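Long-range contact in UDP-N-acetylglucosamine--peptide N-acetylglucosaminyltransferase stabilizing protein GtfB (Streptococcus gordonii, PDB 5E9T), which forms a heterotetramer with the glycosyltransferase GtfA, as its substrate-binding partner, and is required for attaching the first GlcNAc to the serine-rich adhesin GspB: residues Ala138-Arg151 against Glu154-Asp166. Sequence-based numbering, arbitrary orientation.
Sequences AFNTTYYSTDGQER and ENHVTGDIILTLD
T141 and E154 are joined by two antiparallel backbone hydrogen bonds, T141 N to E154 O (3.1 Å) and E154 N to T141 O (3.0 Å). N140 and N155 form the adjoining non-hydrogen-bonded pair, and beyond them H156 N reaches F139 O at 2.8 Å. At the other end of the contact, T164 N donates to R151 O, tying the strand 150-155 to the next one.

H156, just past the strand end, folds its ring back toward strand 138-144, with CG beside its backbone N (chi1 -67°). H156 NE2 and T141 OG1 share a hydrogen bond of 2.7 Å, the hydroxyl lying in the ring plane at its edge. E154 O sits above one ring face, while A138 CB, small enough to approach obliquely, lies 3.6 Å from H156 CD2. A beta-branched threonine suits the extended strand, and its hydroxyl also bonds T130 on the preceding strand.

N155 shapes the turn that follows: its OD1 accepts from V157 N, in the carbonyl plane, as an Asx turn, and from T158 N, above that plane, extending it to an Asx motif. At G159 a side chain would press against T158 O, which calls for glycine.

R151, bent at chi2 and chi3, lays its guanidinium over D166 N and CB; NE bonds T164 O weakly. The D166 carboxylate is nearly parallel to the guanidinium, but OD1, 4.4 Å from R151 NH2, lies well out of its plane, so no N-H points at it: at most a longer-range attraction.

E150 forms salt bridges with R146 and R165 of the Gtf1 chain, and N140 ND2 bonds Q163 of that chain. Together these pairings build consecutive hairpins of an antiparallel meander, here part of the glycosyltransferase interface.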
ATOM      1  N   ALA B 138       5.764   4.548  22.840  1.00 30.28           N
ATOM      2  CA  ALA B 138       4.403   4.851  23.256  1.00 28.19           C
ATOM      3  C   ALA B 138       4.248   6.356  23.434  1.00 25.70           C
ATOM      4  O   ALA B 138       4.993   6.977  24.197  1.00 29.57           O
ATOM      5  CB  ALA B 138       4.068   4.119  24.551  1.00 29.07           C
ATOM      6  N   PHE B 139       3.288   6.946  22.720  1.00 25.41           N
ATOM      7  CA  PHE B 139       2.993   8.362  22.914  1.00 19.72           C
ATOM      8  C   PHE B 139       2.086   8.575  24.120  1.00 20.25           C
ATOM      9  O   PHE B 139       2.467   9.243  25.085  1.00 30.28           O
ATOM     10  CB  PHE B 139       2.354   8.965  21.664  1.00 12.48           C
ATOM     11  CG  PHE B 139       1.813  10.345  21.886  1.00  9.37           C
ATOM     12  CD1 PHE B 139       2.655  11.375  22.274  1.00 12.67           C
ATOM     13  CD2 PHE B 139       0.467  10.614  21.724  1.00 13.17           C
ATOM     14  CE1 PHE B 139       2.164  12.648  22.492  1.00 19.18           C
ATOM     15  CE2 PHE B 139      -0.032  11.888  21.937  1.00 17.94           C
ATOM     16  CZ  PHE B 139       0.819  12.906  22.323  1.00 21.58           C
ATOM     17  N   ASN B 140       0.871   8.035  24.071  1.00 17.51           N
ATOM     18  CA  ASN B 140      -0.052   8.163  25.190  1.00 26.00           C
ATOM     19  C   ASN B 140      -0.964   6.943  25.230  1.00 28.82           C
ATOM     20  O   ASN B 140      -0.893   6.056  24.375  1.00 30.26           O
ATOM     21  CB  ASN B 140      -0.859   9.467  25.100  1.00 23.37           C
ATOM     22  CG  ASN B 140      -1.812   9.503  23.911  1.00 24.97           C
ATOM     23  OD1 ASN B 140      -2.039   8.502  23.234  1.00 33.85           O
ATOM     24  ND2 ASN B 140      -2.389  10.671  23.666  1.00 22.64           N
ATOM     25  N   THR B 141      -1.839   6.917  26.234  1.00 23.45           N
ATOM     26  CA  THR B 141      -2.914   5.940  26.307  1.00 18.87           C
ATOM     27  C   THR B 141      -4.172   6.645  26.783  1.00 17.17           C
ATOM     28  O   THR B 141      -4.140   7.352  27.793  1.00 23.23           O
ATOM     29  CB  THR B 141      -2.574   4.786  27.254  1.00 17.71           C
ATOM     30  OG1 THR B 141      -1.409   4.098  26.779  1.00 16.68           O
ATOM     31  CG2 THR B 141      -3.742   3.814  27.334  1.00 17.46           C
ATOM     32  N   THR B 142      -5.264   6.464  26.049  1.00 17.93           N
ATOM     33  CA  THR B 142      -6.560   7.004  26.424  1.00 11.60           C
ATOM     34  C   THR B 142      -7.418   5.886  26.999  1.00 14.20           C
ATOM     35  O   THR B 142      -7.417   4.765  26.483  1.00 20.58           O
ATOM     36  CB  THR B 142      -7.263   7.633  25.219  1.00 14.78           C
ATOM     37  OG1 THR B 142      -6.439   8.665  24.666  1.00 22.59           O
ATOM     38  CG2 THR B 142      -8.610   8.223  25.619  1.00 15.09           C
ATOM     39  N   TYR B 143      -8.135   6.188  28.076  1.00 15.67           N
ATOM     40  CA  TYR B 143      -9.068   5.250  28.685  1.00 15.54           C
ATOM     41  C   TYR B 143     -10.469   5.829  28.558  1.00 20.02           C
ATOM     42  O   TYR B 143     -10.720   6.961  28.988  1.00 21.83           O
ATOM     43  CB  TYR B 143      -8.696   4.979  30.146  1.00 10.65           C
ATOM     44  CG  TYR B 143      -7.285   4.447  30.318  1.00  9.28           C
ATOM     45  CD1 TYR B 143      -6.202   5.315  30.403  1.00 14.23           C
ATOM     46  CD2 TYR B 143      -7.034   3.080  30.389  1.00  5.10           C
ATOM     47  CE1 TYR B 143      -4.910   4.842  30.557  1.00 13.80           C
ATOM     48  CE2 TYR B 143      -5.743   2.594  30.545  1.00  9.73           C
ATOM     49  CZ  TYR B 143      -4.684   3.484  30.629  1.00 14.15           C
ATOM     50  OH  TYR B 143      -3.395   3.020  30.781  1.00 17.91           O
ATOM     51  N   TYR B 144     -11.373   5.058  27.962  1.00 20.19           N
ATOM     52  CA  TYR B 144     -12.693   5.536  27.576  1.00 20.93           C
ATOM     53  C   TYR B 144     -13.760   5.002  28.519  1.00 23.10           C
ATOM     54  O   TYR B 144     -13.640   3.899  29.060  1.00 19.30           O
ATOM     55  CB  TYR B 144     -13.050   5.110  26.149  1.00 22.11           C
ATOM     56  CG  TYR B 144     -12.020   5.462  25.108  1.00 27.70           C
ATOM     57  CD1 TYR B 144     -10.992   4.583  24.801  1.00 30.22           C
ATOM     58  CD2 TYR B 144     -12.081   6.667  24.422  1.00 29.16           C
ATOM     59  CE1 TYR B 144     -10.048   4.895  23.844  1.00 34.06           C
ATOM     60  CE2 TYR B 144     -11.141   6.989  23.466  1.00 31.37           C
ATOM     61  CZ  TYR B 144     -10.126   6.101  23.179  1.00 36.41           C
ATOM     62  OH  TYR B 144      -9.190   6.418  22.223  1.00 47.85           O
ATOM     63  N   SER B 145     -14.817   5.789  28.694  1.00 23.05           N
ATOM     64  CA  SER B 145     -15.988   5.281  29.384  1.00 20.73           C
ATOM     65  C   SER B 145     -16.710   4.289  28.479  1.00 27.21           C
ATOM     66  O   SER B 145     -16.346   4.084  27.319  1.00 39.77           O
ATOM     67  CB  SER B 145     -16.914   6.428  29.788  1.00 25.92           C
ATOM     68  OG  SER B 145     -17.592   6.966  28.663  1.00 30.68           O
ATOM     69  N   THR B 146     -17.764   3.673  29.004  1.00 34.27           N
ATOM     70  CA  THR B 146     -18.561   2.795  28.160  1.00 35.38           C
ATOM     71  C   THR B 146     -19.380   3.573  27.143  1.00 31.19           C
ATOM     72  O   THR B 146     -19.973   2.960  26.247  1.00 33.63           O
ATOM     73  CB  THR B 146     -19.463   1.913  29.022  1.00 36.79           C
ATOM     74  OG1 THR B 146     -20.187   2.729  29.949  1.00 38.56           O
ATOM     75  CG2 THR B 146     -18.622   0.900  29.792  1.00 36.07           C
ATOM     76  N   ASP B 147     -19.425   4.897  27.263  1.00 30.57           N
ATOM     77  CA  ASP B 147     -20.037   5.772  26.276  1.00 41.44           C
ATOM     78  C   ASP B 147     -19.027   6.343  25.292  1.00 38.10           C
ATOM     79  O   ASP B 147     -19.407   7.134  24.425  1.00 36.51           O
ATOM     80  CB  ASP B 147     -20.776   6.913  26.979  1.00 55.47           C
ATOM     81  CG  ASP B 147     -21.804   6.409  27.966  1.00 69.35           C
ATOM     82  OD1 ASP B 147     -22.634   5.563  27.574  1.00 74.15           O
ATOM     83  OD2 ASP B 147     -21.772   6.845  29.137  1.00 79.05           O
ATOM     84  N   GLY B 148     -17.754   5.969  25.410  1.00 40.42           N
ATOM     85  CA  GLY B 148     -16.744   6.436  24.481  1.00 40.24           C
ATOM     86  C   GLY B 148     -16.194   7.817  24.756  1.00 41.34           C
ATOM     87  O   GLY B 148     -15.811   8.522  23.816  1.00 47.55           O
ATOM     88  N   GLN B 149     -16.122   8.221  26.018  1.00 35.57           N
ATOM     89  CA  GLN B 149     -15.661   9.546  26.399  1.00 28.61           C
ATOM     90  C   GLN B 149     -14.306   9.434  27.081  1.00 34.25           C
ATOM     91  O   GLN B 149     -13.988   8.408  27.688  1.00 37.35           O
ATOM     92  CB  GLN B 149     -16.662  10.220  27.337  1.00 23.77           C
ATOM     93  CG  GLN B 149     -18.103   9.898  27.000  1.00 30.68           C
ATOM     94  CD  GLN B 149     -19.029  11.071  27.221  1.00 38.38           C
ATOM     95  OE1 GLN B 149     -18.591  12.167  27.573  1.00 45.79           O
ATOM     96  NE2 GLN B 149     -20.320  10.849  27.013  1.00 38.74           N
ATOM     97  N   GLU B 150     -13.503  10.492  26.991  1.00 29.42           N
ATOM     98  CA  GLU B 150     -12.171  10.403  27.573  1.00 20.03           C
ATOM     99  C   GLU B 150     -12.304  10.536  29.084  1.00 25.42           C
ATOM    100  O   GLU B 150     -12.713  11.586  29.591  1.00 36.63           O
ATOM    101  CB  GLU B 150     -11.264  11.500  27.019  1.00 20.21           C
ATOM    102  CG  GLU B 150     -11.520  11.924  25.584  1.00 20.88           C
ATOM    103  CD  GLU B 150     -10.476  12.919  25.084  1.00 27.33           C
ATOM    104  OE1 GLU B 150      -9.341  12.497  24.772  1.00 33.08           O
ATOM    105  OE2 GLU B 150     -10.783  14.128  25.015  1.00 35.32           O
ATOM    106  N   ARG B 151     -12.014   9.457  29.805  1.00 23.14           N
ATOM    107  CA  ARG B 151     -11.857   9.520  31.252  1.00 21.33           C
ATOM    108  C   ARG B 151     -10.416   9.785  31.681  1.00 18.71           C
ATOM    109  O   ARG B 151     -10.183  10.579  32.598  1.00 26.65           O
ATOM    110  CB  ARG B 151     -12.404   8.242  31.892  1.00 19.73           C
ATOM    111  CG  ARG B 151     -13.923   8.103  31.732  1.00 20.54           C
ATOM    112  CD  ARG B 151     -14.671   9.081  32.635  1.00 25.14           C
ATOM    113  NE  ARG B 151     -15.412  10.120  31.915  1.00 28.27           N
ATOM    114  CZ  ARG B 151     -16.705  10.042  31.605  1.00 29.33           C
ATOM    115  NH1 ARG B 151     -17.405   8.966  31.938  1.00 36.28           N
ATOM    116  NH2 ARG B 151     -17.299  11.038  30.961  1.00 22.51           N
ATOM    117  N   GLU B 154      -3.197   9.566  29.570  1.00 21.48           N
ATOM    118  CA  GLU B 154      -1.889   9.530  30.219  1.00 21.23           C
ATOM    119  C   GLU B 154      -0.812   9.757  29.169  1.00 25.19           C
ATOM    120  O   GLU B 154      -0.590   8.906  28.301  1.00 31.10           O
ATOM    121  CB  GLU B 154      -1.649   8.220  30.966  1.00 21.26           C
ATOM    122  CG  GLU B 154      -0.231   8.127  31.525  1.00 27.08           C
ATOM    123  CD  GLU B 154      -0.105   7.176  32.702  1.00 33.17           C
ATOM    124  OE1 GLU B 154      -1.112   6.533  33.068  1.00 27.97           O
ATOM    125  OE2 GLU B 154       1.008   7.079  33.268  1.00 31.35           O
ATOM    126  N   ASN B 155      -0.130  10.893  29.273  1.00 21.07           N
ATOM    127  CA  ASN B 155       0.964  11.225  28.370  1.00 20.87           C
ATOM    128  C   ASN B 155       2.200  10.442  28.793  1.00 20.85           C
ATOM    129  O   ASN B 155       2.684  10.601  29.917  1.00 19.92           O
ATOM    130  CB  ASN B 155       1.221  12.730  28.410  1.00 26.93           C
ATOM    131  CG  ASN B 155       2.214  13.189  27.367  1.00 32.80           C
ATOM    132  OD1 ASN B 155       3.270  12.582  27.180  1.00 33.87           O
ATOM    133  ND2 ASN B 155       1.882  14.277  26.681  1.00 34.80           N
ATOM    134  N   HIS B 156       2.714   9.601  27.897  1.00 24.19           N
ATOM    135  CA  HIS B 156       3.831   8.736  28.256  1.00 23.97           C
ATOM    136  C   HIS B 156       5.183   9.429  28.147  1.00 26.51           C
ATOM    137  O   HIS B 156       6.159   8.934  28.718  1.00 29.84           O
ATOM    138  CB  HIS B 156       3.826   7.475  27.386  1.00 18.65           C
ATOM    139  CG  HIS B 156       2.657   6.575  27.641  1.00 18.74           C
ATOM    140  ND1 HIS B 156       2.173   6.326  28.907  1.00 22.32           N
ATOM    141  CD2 HIS B 156       1.868   5.873  26.793  1.00 19.67           C
ATOM    142  CE1 HIS B 156       1.141   5.505  28.829  1.00 22.25           C
ATOM    143  NE2 HIS B 156       0.933   5.218  27.558  1.00 22.99           N
ATOM    144  N   VAL B 157       5.274  10.542  27.421  1.00 26.40           N
ATOM    145  CA  VAL B 157       6.545  11.251  27.335  1.00 23.58           C
ATOM    146  C   VAL B 157       6.765  12.124  28.565  1.00 25.90           C
ATOM    147  O   VAL B 157       7.848  12.113  29.163  1.00 29.66           O
ATOM    148  CB  VAL B 157       6.618  12.074  26.035  1.00 21.51           C
ATOM    149  CG1 VAL B 157       7.986  12.724  25.905  1.00 26.48           C
ATOM    150  CG2 VAL B 157       6.333  11.190  24.832  1.00 19.12           C
ATOM    151  N   THR B 158       5.754  12.905  28.953  1.00 23.75           N
ATOM    152  CA  THR B 158       5.883  13.785  30.109  1.00 26.06           C
ATOM    153  C   THR B 158       5.463  13.141  31.423  1.00 29.85           C
ATOM    154  O   THR B 158       5.816  13.661  32.487  1.00 34.76           O
ATOM    155  CB  THR B 158       5.044  15.054  29.918  1.00 22.24           C
ATOM    156  OG1 THR B 158       3.653  14.731  30.048  1.00 21.94           O
ATOM    157  CG2 THR B 158       5.292  15.662  28.553  1.00 21.48           C
ATOM    158  N   GLY B 159       4.733  12.028  31.383  1.00 28.75           N
ATOM    159  CA  GLY B 159       4.142  11.462  32.576  1.00 23.71           C
ATOM    160  C   GLY B 159       2.826  12.080  33.001  1.00 19.41           C
ATOM    161  O   GLY B 159       2.115  11.482  33.820  1.00 23.28           O
ATOM    162  N   ASP B 160       2.473  13.251  32.472  1.00 19.54           N
ATOM    163  CA  ASP B 160       1.257  13.938  32.893  1.00 26.36           C
ATOM    164  C   ASP B 160       0.030  13.071  32.646  1.00 25.00           C
ATOM    165  O   ASP B 160      -0.142  12.506  31.562  1.00 34.23           O
ATOM    166  CB  ASP B 160       1.115  15.268  32.149  1.00 31.36           C
ATOM    167  CG  ASP B 160       2.241  16.235  32.456  1.00 37.58           C
ATOM    168  OD1 ASP B 160       2.522  16.467  33.651  1.00 36.99           O
ATOM    169  OD2 ASP B 160       2.848  16.764  31.503  1.00 45.48           O
ATOM    170  N   ILE B 161      -0.824  12.963  33.660  1.00 13.45           N
ATOM    171  CA  ILE B 161      -2.073  12.216  33.568  1.00 17.71           C
ATOM    172  C   ILE B 161      -3.217  13.214  33.641  1.00 20.76           C
ATOM    173  O   ILE B 161      -3.381  13.909  34.651  1.00 23.61           O
ATOM    174  CB  ILE B 161      -2.190  11.159  34.675  1.00 17.91           C
ATOM    175  CG1 ILE B 161      -1.115  10.084  34.503  1.00 17.88           C
ATOM    176  CG2 ILE B 161      -3.586  10.542  34.675  1.00 17.07           C
ATOM    177  CD1 ILE B 161      -1.217   8.958  35.511  1.00 20.65           C
ATOM    178  N   ILE B 162      -4.003  13.291  32.572  1.00 22.14           N
ATOM    179  CA  ILE B 162      -5.162  14.171  32.516  1.00 21.63           C
ATOM    180  C   ILE B 162      -6.377  13.336  32.880  1.00 24.34           C
ATOM    181  O   ILE B 162      -6.770  12.430  32.135  1.00 32.78           O
ATOM    182  CB  ILE B 162      -5.325  14.824  31.137  1.00 16.38           C
ATOM    183  CG1 ILE B 162      -4.038  15.542  30.731  1.00 17.81           C
ATOM    184  CG2 ILE B 162      -6.487  15.807  31.150  1.00 15.33           C
ATOM    185  CD1 ILE B 162      -4.117  16.182  29.366  1.00 20.66           C
ATOM    186  N   LEU B 163      -6.969  13.641  34.029  1.00 22.20           N
ATOM    187  CA  LEU B 163      -8.124  12.924  34.550  1.00 21.57           C
ATOM    188  C   LEU B 163      -9.350  13.806  34.391  1.00 19.52           C
ATOM    189  O   LEU B 163      -9.431  14.873  35.008  1.00 23.87           O
ATOM    190  CB  LEU B 163      -7.917  12.555  36.019  1.00 24.69           C
ATOM    191  CG  LEU B 163      -9.099  11.889  36.724  1.00 30.55           C
ATOM    192  CD1 LEU B 163      -9.503  10.628  35.987  1.00 34.54           C
ATOM    193  CD2 LEU B 163      -8.760  11.570  38.169  1.00 32.19           C
ATOM    194  N   THR B 164     -10.295  13.377  33.562  1.00 19.55           N
ATOM    195  CA  THR B 164     -11.593  14.035  33.493  1.00 26.98           C
ATOM    196  C   THR B 164     -12.675  12.983  33.688  1.00 29.59           C
ATOM    197  O   THR B 164     -12.942  12.179  32.789  1.00 27.03           O
ATOM    198  CB  THR B 164     -11.774  14.784  32.171  1.00 38.80           C
ATOM    199  OG1 THR B 164     -13.012  15.504  32.195  1.00 51.31           O
ATOM    200  CG2 THR B 164     -11.742  13.831  30.976  1.00 34.01           C
ATOM    201  N   LEU B 165     -13.322  13.023  34.847  1.00 35.37           N
ATOM    202  CA  LEU B 165     -14.422  12.126  35.149  1.00 25.97           C
ATOM    203  C   LEU B 165     -15.728  12.827  34.795  1.00 26.13           C
ATOM    204  O   LEU B 165     -15.745  14.002  34.422  1.00 29.44           O
ATOM    205  CB  LEU B 165     -14.367  11.699  36.615  1.00 22.05           C
ATOM    206  CG  LEU B 165     -13.043  11.036  37.009  1.00 30.25           C
ATOM    207  CD1 LEU B 165     -12.941  10.829  38.513  1.00 35.84           C
ATOM    208  CD2 LEU B 165     -12.904   9.722  36.278  1.00 35.42           C
ATOM    209  N   ASP B 166     -16.841  12.115  34.923  1.00 31.73           N
ATOM    210  CA  ASP B 166     -18.104  12.651  34.437  1.00 35.00           C
ATOM    211  C   ASP B 166     -18.614  13.756  35.354  1.00 36.71           C
ATOM    212  O   ASP B 166     -18.585  13.624  36.581  1.00 38.54           O
ATOM    213  CB  ASP B 166     -19.146  11.546  34.314  1.00 40.11           C
ATOM    214  CG  ASP B 166     -20.475  12.062  33.800  1.00 54.09           C
ATOM    215  OD1 ASP B 166     -20.492  13.142  33.169  1.00 61.92           O
ATOM    216  OD2 ASP B 166     -21.503  11.392  34.028  1.00 60.01           O
TER